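PDB 7BR2: lipolytic enzyme, G-D-S-L family from Bacteroides thetaiotaomicron, which hydrolyses ester bonds as a gut bacterial serine esterase of the SGNH (GDSL) superfamily and metabolizes the drug diltiazem. Local coordinates for residues 21-26 with 73-78; 316-321 with 341-346. All coordinates share one frame; numbering follows the deposited sequence.

Contact 1: 21-26 with 73-78; sequences RAVFLG and GDIFSK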
ATOM      1  N   ARG A  21       5.449 -11.755   8.684  1.00 26.83           N
ATOM      2  CA  ARG A  21       6.091 -10.473   8.948  1.00 27.98           C
ATOM      3  C   ARG A  21       6.657 -10.004   7.608  1.00 27.23           C
ATOM      4  O   ARG A  21       7.721 -10.463   7.181  1.00 31.96           O
ATOM      5  CB  ARG A  21       7.165 -10.622  10.023  1.00 29.51           C
ATOM      6  CG  ARG A  21       6.626 -11.176  11.348  1.00 24.85           C
ATOM      7  CD  ARG A  21       7.746 -11.598  12.295  1.00 29.40           C
ATOM      8  NE  ARG A  21       8.579 -10.469  12.733  1.00 26.22           N
ATOM      9  CZ  ARG A  21       8.210  -9.557  13.634  1.00 29.43           C
ATOM     10  NH1 ARG A  21       7.002  -9.600  14.201  1.00 26.63           N
ATOM     11  NH2 ARG A  21       9.049  -8.584  13.961  1.00 23.29           N
ATOM     12  N   ALA A  22       5.912  -9.153   6.915  1.00 26.13           N
ATOM     13  CA  ALA A  22       6.256  -8.703   5.571  1.00 30.33           C
ATOM     14  C   ALA A  22       6.953  -7.352   5.658  1.00 26.60           C
ATOM     15  O   ALA A  22       6.321  -6.346   5.993  1.00 28.30           O
ATOM     16  CB  ALA A  22       5.000  -8.613   4.708  1.00 24.41           C
ATOM     17  N   VAL A  23       8.250  -7.317   5.337  1.00 28.91           N
ATOM     18  CA  VAL A  23       9.041  -6.091   5.385  1.00 24.90           C
ATOM     19  C   VAL A  23       9.236  -5.586   3.966  1.00 29.42           C
ATOM     20  O   VAL A  23       9.696  -6.335   3.093  1.00 28.15           O
ATOM     21  CB  VAL A  23      10.397  -6.321   6.067  1.00 26.02           C
ATOM     22  CG1 VAL A  23      11.201  -5.023   6.083  1.00 22.86           C
ATOM     23  CG2 VAL A  23      10.218  -6.882   7.487  1.00 27.38           C
ATOM     24  N   PHE A  24       8.905  -4.304   3.737  1.00 27.60           N
ATOM     25  CA  PHE A  24       9.059  -3.652   2.432  1.00 29.41           C
ATOM     26  C   PHE A  24      10.296  -2.764   2.466  1.00 31.30           C
ATOM     27  O   PHE A  24      10.245  -1.637   2.962  1.00 28.48           O
ATOM     28  CB  PHE A  24       7.821  -2.831   2.091  1.00 26.17           C
ATOM     29  CG  PHE A  24       6.630  -3.657   1.726  1.00 28.96           C
ATOM     30  CD1 PHE A  24       5.776  -4.136   2.707  1.00 29.99           C
ATOM     31  CD2 PHE A  24       6.357  -3.955   0.397  1.00 26.55           C
ATOM     32  CE1 PHE A  24       4.659  -4.912   2.374  1.00 31.61           C
ATOM     33  CE2 PHE A  24       5.255  -4.712   0.053  1.00 31.02           C
ATOM     34  CZ  PHE A  24       4.401  -5.200   1.047  1.00 29.41           C
ATOM     35  N   LEU A  25      11.398  -3.263   1.914  1.00 25.64           N
ATOM     36  CA  LEU A  25      12.646  -2.518   1.908  1.00 28.10           C
ATOM     37  C   LEU A  25      12.688  -1.562   0.715  1.00 31.86           C
ATOM     38  O   LEU A  25      12.471  -1.978  -0.435  1.00 33.05           O
ATOM     39  CB  LEU A  25      13.823  -3.494   1.867  1.00 25.77           C
ATOM     40  CG  LEU A  25      15.200  -2.975   1.448  1.00 31.52           C
ATOM     41  CD1 LEU A  25      15.673  -1.883   2.382  1.00 29.38           C
ATOM     42  CD2 LEU A  25      16.171  -4.129   1.458  1.00 30.58           C
ATOM     43  N   GLY A  26      12.973  -0.287   0.969  1.00 29.12           N
ATOM     44  CA  GLY A  26      12.940   0.629  -0.159  1.00 33.14           C
ATOM     45  C   GLY A  26      13.574   1.969   0.138  1.00 32.93           C
ATOM     46  O   GLY A  26      14.297   2.136   1.123  1.00 35.76           O
ATOM     47  N   GLY A  73      20.963  -4.332  10.837  1.00 26.76           N
ATOM     48  CA  GLY A  73      20.400  -3.546  11.926  1.00 25.90           C
ATOM     49  C   GLY A  73      18.991  -3.034  11.707  1.00 28.74           C
ATOM     50  O   GLY A  73      18.351  -2.576  12.661  1.00 29.94           O
ATOM     51  N   ASP A  74      18.513  -3.028  10.474  1.00 27.03           N
ATOM     52  CA  ASP A  74      17.235  -2.403  10.186  1.00 27.43           C
ATOM     53  C   ASP A  74      16.243  -3.316   9.477  1.00 26.01           C
ATOM     54  O   ASP A  74      15.033  -3.124   9.638  1.00 27.46           O
ATOM     55  CB  ASP A  74      17.470  -1.138   9.344  1.00 25.74           C
ATOM     56  CG  ASP A  74      16.196  -0.382   9.060  1.00 32.10           C
ATOM     57  OD1 ASP A  74      15.467  -0.107  10.039  1.00 31.04           O
ATOM     58  OD2 ASP A  74      15.961   0.004   7.882  1.00 29.87           O
ATOM     59  N   ILE A  75      16.704  -4.337   8.769  1.00 23.32           N
ATOM     60  CA  ILE A  75      15.839  -5.201   7.971  1.00 27.22           C
ATOM     61  C   ILE A  75      15.774  -6.610   8.571  1.00 26.09           C
ATOM     62  O   ILE A  75      14.708  -7.078   8.969  1.00 25.82           O
ATOM     63  CB  ILE A  75      16.304  -5.236   6.497  1.00 27.42           C
ATOM     64  CG1 ILE A  75      16.250  -3.825   5.905  1.00 28.35           C
ATOM     65  CG2 ILE A  75      15.443  -6.168   5.692  1.00 25.13           C
ATOM     66  CD1 ILE A  75      14.880  -3.193   5.929  1.00 26.01           C
ATOM     67  N   PHE A  76      16.903  -7.320   8.593  1.00 24.34           N
ATOM     68  CA  PHE A  76      16.938  -8.654   9.190  1.00 29.95           C
ATOM     69  C   PHE A  76      16.612  -8.604  10.681  1.00 30.85           C
ATOM     70  O   PHE A  76      16.182  -9.605  11.261  1.00 26.86           O
ATOM     71  CB  PHE A  76      18.315  -9.291   8.967  1.00 29.28           C
ATOM     72  CG  PHE A  76      18.670  -9.486   7.511  1.00 27.85           C
ATOM     73  CD1 PHE A  76      17.681  -9.436   6.528  1.00 24.62           C
ATOM     74  CD2 PHE A  76      19.985  -9.699   7.125  1.00 25.65           C
ATOM     75  CE1 PHE A  76      18.004  -9.608   5.199  1.00 27.62           C
ATOM     76  CE2 PHE A  76      20.313  -9.870   5.790  1.00 29.07           C
ATOM     77  CZ  PHE A  76      19.317  -9.828   4.826  1.00 27.28           C
ATOM     78  N   SER A  77      16.873  -7.458  11.321  1.00 31.83           N
ATOM     79  CA  SER A  77      16.551  -7.278  12.723  1.00 26.79           C
ATOM     80  C   SER A  77      15.066  -7.401  12.975  1.00 24.25           C
ATOM     81  O   SER A  77      14.661  -7.667  14.106  1.00 22.43           O
ATOM     82  CB  SER A  77      17.035  -5.903  13.195  1.00 27.43           C
ATOM     83  OG  SER A  77      16.448  -4.868  12.411  1.00 24.82           O
ATOM     84  N   LYS A  78      14.247  -7.137  11.964  1.00 27.19           N
ATOM     85  CA  LYS A  78      12.804  -7.271  12.079  1.00 25.19           C
ATOM     86  C   LYS A  78      12.334  -8.699  11.836  1.00 27.55           C
ATOM     87  O   LYS A  78      11.127  -8.967  11.904  1.00 23.45           O
ATOM     88  CB  LYS A  78      12.116  -6.300  11.109  1.00 27.23           C
ATOM     89  CG  LYS A  78      12.240  -4.822  11.491  1.00 23.62           C
ATOM     90  CD  LYS A  78      11.852  -3.891  10.340  1.00 20.50           C
ATOM     91  CE  LYS A  78      11.827  -2.424  10.785  1.00 26.75           C
ATOM     92  NZ  LYS A  78      13.117  -1.933  11.385  1.00 22.21           N
TER

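Contact 2: 316-321 with 341-346; sequences LLIDDQ and SKTPQY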
ATOM      1  N   LEU A 316     -32.940   1.547   0.286  1.00 44.51           N
ATOM      2  CA  LEU A 316     -32.062   0.600   0.950  1.00 43.81           C
ATOM      3  C   LEU A 316     -31.688   1.151   2.315  1.00 43.27           C
ATOM      4  O   LEU A 316     -31.176   2.270   2.414  1.00 39.32           O
ATOM      5  CB  LEU A 316     -30.804   0.349   0.127  1.00 42.49           C
ATOM      6  CG  LEU A 316     -29.720  -0.414   0.893  1.00 40.49           C
ATOM      7  CD1 LEU A 316     -30.203  -1.798   1.318  1.00 44.47           C
ATOM      8  CD2 LEU A 316     -28.455  -0.503   0.072  1.00 40.64           C
ATOM      9  N   LEU A 317     -31.955   0.369   3.357  1.00 45.05           N
ATOM     10  CA  LEU A 317     -31.502   0.656   4.706  1.00 46.66           C
ATOM     11  C   LEU A 317     -30.702  -0.531   5.223  1.00 42.34           C
ATOM     12  O   LEU A 317     -31.029  -1.683   4.936  1.00 39.45           O
ATOM     13  CB  LEU A 317     -32.675   0.936   5.650  1.00 43.98           C
ATOM     14  CG  LEU A 317     -33.605   2.116   5.359  1.00 42.88           C
ATOM     15  CD1 LEU A 317     -34.805   1.642   4.587  1.00 42.89           C
ATOM     16  CD2 LEU A 317     -34.041   2.771   6.651  1.00 41.58           C
ATOM     17  N   ILE A 318     -29.628  -0.254   5.951  1.00 38.73           N
ATOM     18  CA  ILE A 318     -28.857  -1.302   6.602  1.00 34.20           C
ATOM     19  C   ILE A 318     -28.747  -0.913   8.063  1.00 40.40           C
ATOM     20  O   ILE A 318     -28.294   0.197   8.377  1.00 41.43           O
ATOM     21  CB  ILE A 318     -27.471  -1.485   5.971  1.00 37.79           C
ATOM     22  CG1 ILE A 318     -27.617  -1.787   4.474  1.00 36.97           C
ATOM     23  CG2 ILE A 318     -26.713  -2.622   6.681  1.00 35.30           C
ATOM     24  CD1 ILE A 318     -26.341  -2.219   3.781  1.00 35.06           C
ATOM     25  N   ASP A 319     -29.187  -1.804   8.952  1.00 36.31           N
ATOM     26  CA  ASP A 319     -29.256  -1.504  10.381  1.00 42.78           C
ATOM     27  C   ASP A 319     -29.985  -0.184  10.637  1.00 40.76           C
ATOM     28  O   ASP A 319     -29.588   0.618  11.485  1.00 44.72           O
ATOM     29  CB  ASP A 319     -27.863  -1.502  11.017  1.00 43.77           C
ATOM     30  CG  ASP A 319     -27.404  -2.894  11.401  1.00 41.86           C
ATOM     31  OD1 ASP A 319     -28.175  -3.849  11.178  1.00 40.65           O
ATOM     32  OD2 ASP A 319     -26.279  -3.024  11.933  1.00 45.01           O
ATOM     33  N   ASP A 320     -31.010   0.074   9.823  1.00 38.85           N
ATOM     34  CA  ASP A 320     -31.908   1.227   9.919  1.00 41.41           C
ATOM     35  C   ASP A 320     -31.257   2.549   9.516  1.00 40.82           C
ATOM     36  O   ASP A 320     -31.764   3.623   9.870  1.00 40.23           O
ATOM     37  CB  ASP A 320     -32.538   1.349  11.315  1.00 43.40           C
ATOM     38  CG  ASP A 320     -33.865   2.125  11.292  1.00 46.70           C
ATOM     39  OD1 ASP A 320     -34.678   1.896  10.371  1.00 53.75           O
ATOM     40  OD2 ASP A 320     -34.103   2.958  12.193  1.00 51.31           O
ATOM     41  N   GLN A 321     -30.160   2.512   8.764  1.00 40.75           N
ATOM     42  CA  GLN A 321     -29.553   3.722   8.225  1.00 46.27           C
ATOM     43  C   GLN A 321     -29.830   3.783   6.731  1.00 44.74           C
ATOM     44  O   GLN A 321     -29.486   2.856   5.988  1.00 40.26           O
ATOM     45  CB  GLN A 321     -28.050   3.779   8.483  1.00 44.36           C
ATOM     46  CG  GLN A 321     -27.627   4.948   9.389  1.00 61.51           C
ATOM     47  CD  GLN A 321     -27.826   6.338   8.749  1.00 61.55           C
ATOM     48  OE1 GLN A 321     -27.488   6.582   7.575  1.00 55.55           O
ATOM     49  NE2 GLN A 321     -28.386   7.262   9.541  1.00 57.03           N
ATOM     50  N   SER A 341     -20.705   4.713   1.163  1.00 38.79           N
ATOM     51  CA  SER A 341     -19.990   5.007   2.403  1.00 43.69           C
ATOM     52  C   SER A 341     -20.910   5.062   3.620  1.00 37.21           C
ATOM     53  O   SER A 341     -20.418   5.106   4.753  1.00 38.14           O
ATOM     54  CB  SER A 341     -19.223   6.326   2.259  1.00 30.75           C
ATOM     55  OG  SER A 341     -20.097   7.420   2.469  1.00 40.67           O
ATOM     56  N   LYS A 342     -22.219   5.068   3.420  1.00 35.77           N
ATOM     57  CA  LYS A 342     -23.130   5.157   4.549  1.00 39.28           C
ATOM     58  C   LYS A 342     -23.436   3.814   5.205  1.00 32.43           C
ATOM     59  O   LYS A 342     -24.093   3.807   6.250  1.00 31.63           O
ATOM     60  CB  LYS A 342     -24.430   5.818   4.108  1.00 41.48           C
ATOM     61  CG  LYS A 342     -24.276   7.269   3.702  1.00 46.71           C
ATOM     62  CD  LYS A 342     -25.614   7.796   3.207  1.00 53.32           C
ATOM     63  CE  LYS A 342     -25.519   9.180   2.590  1.00 54.93           C
ATOM     64  NZ  LYS A 342     -26.524  10.128   3.171  1.00 57.60           N
ATOM     65  N   THR A 343     -22.995   2.689   4.637  1.00 33.86           N
ATOM     66  CA  THR A 343     -23.311   1.410   5.265  1.00 34.43           C
ATOM     67  C   THR A 343     -22.564   1.283   6.587  1.00 36.23           C
ATOM     68  O   THR A 343     -21.475   1.850   6.755  1.00 32.66           O
ATOM     69  CB  THR A 343     -22.966   0.216   4.371  1.00 36.57           C
ATOM     70  OG1 THR A 343     -21.558  -0.033   4.371  1.00 32.00           O
ATOM     71  CG2 THR A 343     -23.451   0.451   2.934  1.00 39.33           C
ATOM     72  N   PRO A 344     -23.135   0.554   7.545  1.00 38.52           N
ATOM     73  CA  PRO A 344     -22.437   0.357   8.823  1.00 33.75           C
ATOM     74  C   PRO A 344     -21.111  -0.352   8.671  1.00 30.76           C
ATOM     75  O   PRO A 344     -20.147   0.024   9.343  1.00 35.04           O
ATOM     76  CB  PRO A 344     -23.442  -0.460   9.642  1.00 32.71           C
ATOM     77  CG  PRO A 344     -24.764  -0.084   9.047  1.00 41.81           C
ATOM     78  CD  PRO A 344     -24.501   0.029   7.576  1.00 31.44           C
ATOM     79  N   GLN A 345     -21.028  -1.354   7.788  1.00 30.31           N
ATOM     80  CA  GLN A 345     -19.767  -2.052   7.582  1.00 28.61           C
ATOM     81  C   GLN A 345     -18.724  -1.144   6.937  1.00 33.74           C
ATOM     82  O   GLN A 345     -17.524  -1.318   7.176  1.00 32.44           O
ATOM     83  CB  GLN A 345     -19.959  -3.324   6.741  1.00 30.91           C
ATOM     84  CG  GLN A 345     -20.456  -3.118   5.305  1.00 32.49           C
ATOM     85  CD  GLN A 345     -21.964  -3.336   5.123  1.00 34.35           C
ATOM     86  OE1 GLN A 345     -22.779  -2.933   5.958  1.00 32.78           O
ATOM     87  NE2 GLN A 345     -22.336  -3.932   3.989  1.00 31.46           N
ATOM     88  N   TYR A 346     -19.148  -0.176   6.119  1.00 32.63           N
ATOM     89  CA  TYR A 346     -18.182   0.770   5.571  1.00 32.88           C
ATOM     90  C   TYR A 346     -17.715   1.746   6.642  1.00 29.56           C
ATOM     91  O   TYR A 346     -16.542   2.119   6.669  1.00 29.82           O
ATOM     92  CB  TYR A 346     -18.753   1.528   4.370  1.00 31.02           C
ATOM     93  CG  TYR A 346     -17.657   2.141   3.520  1.00 32.47           C
ATOM     94  CD1 TYR A 346     -17.004   1.390   2.549  1.00 27.80           C
ATOM     95  CD2 TYR A 346     -17.222   3.449   3.738  1.00 33.94           C
ATOM     96  CE1 TYR A 346     -15.989   1.931   1.789  1.00 29.84           C
ATOM     97  CE2 TYR A 346     -16.196   3.999   2.988  1.00 25.76           C
ATOM     98  CZ  TYR A 346     -15.589   3.234   2.013  1.00 29.73           C
ATOM     99  OH  TYR A 346     -14.584   3.761   1.235  1.00 33.82           O
TER

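Contact 1: 21-26 with 73-78
Arg21 leaves the strand with CG anti to its own carbonyl carbon, then bends at chi3 (65°), which turns the edge of the guanidinium that carries NE and NH2 to the carbonyl of Lys78. Both reach the carbonyl oxygen in a side-on grip, NH2 at 2.9 Å from Lys78 O and NE at 3.1 Å from Lys78 O. The oxygen sits at the edge of the guanidinium, close to its plane. NE arrives in the carbonyl plane, whereas NH2 comes from above it; neither bond is quite straight, with N-H...O angles of 144° and 148°. NE also gives a weak bond to the carbonyl of Asn79.

Further along the strand the meeting is apolar. Val23 has CG1 anti to the backbone N, which sends CG1 to Ile75 CD1 (4.1 Å) and leaves CG2 against Lys78 CB (4.1 Å). Leu25 crosses Ile75 at about a right angle, Leu25 CD1 lying 3.9 Å from Ile75 CD1, so the tip of Ile75 is shared by the two strand residues. These residues join strand 21-26 to the C-terminal part of helix 64-75 and the residues that follow it, the connection of a beta-alpha-beta crossover that runs from strand 53-58 to strand 82-85 and passes over 21-26, the strand between them in the parallel sheet of the SGNH hydrolase fold.

The Lys78 chain bends at chi4 and returns to the helix: NZ donates to Asp74 O at 2.9 Å and makes a longer salt bridge to Asp74 OD1. Asp74 OD2 pairs with Arg70. Two N-H groups of one guanidinium cation on one carbonyl oxygen would be expected to polarise Lys78 O, and they limit the rotation of the guanidinium.

Contact 2: 316-321 with 341-346
Thr343 OG1 is gripped by one hydrogen bond, from the backbone N of Tyr346 at 3.0 Å, with an N-H...O angle of 147°. The torsion chi1 of 77° sets OG1 between the backbone N and the carbonyl carbon, where it can turn back over the first turn of helix 344-377 as its N-cap. The same torsion places CG2 anti to the carbonyl carbon, where Thr343 CG2 touches Ile318 CD1 at 4.0 Å, the two side chains running side by side in the same direction.

Pro344, the first residue of the helix, makes the largest share of the packing on the helix side, against Ile318. Its CD presses against Ile318 CG2 at 3.6 Å, the two side chains crossing obliquely, while Pro344 CG meets Asp319 CB at 3.9 Å. The other segment is the tip of a beta hairpin with a two-residue loop: a type I' turn at Asp319 and Asp320 joins strands 313-318 and 321-327, and Ile318 and Gln321 close it as a hydrogen-bonded pair, with Ile318 N 3.1 Å from Gln321 O.

Asp319 turns its carboxylate to strand 443-449, OD1 accepting from Lys444 N and OD2 making a salt bridge with Arg443. Gln345, bent at chi2, brings OE1 to 4.0 Å from Ile318 CG2, a van der Waals contact of the amide oxygen with a methyl, while its NE2 is bonded to Glu303.

Overall arrangement
Contact 1 and contact 2 follow one another along the chain and lie on opposite sides of its centre, their own centres 39 Å apart and their nearest atoms about 21 Å apart. Contact 1 belongs to the hydrolase domain. Strand 21-26 runs straight on to Ser28, which together with His207 and Asp204 has the geometry of a Ser-His-Asp triad and is the probable nucleophile, as in other SGNH enzymes. Contact 2 joins an antiparallel sheet to the start of the long helix 344-377. That helix ties the two regions together: it begins in contact 2, and its Arg367 forms a salt bridge with Asp74 of contact 1.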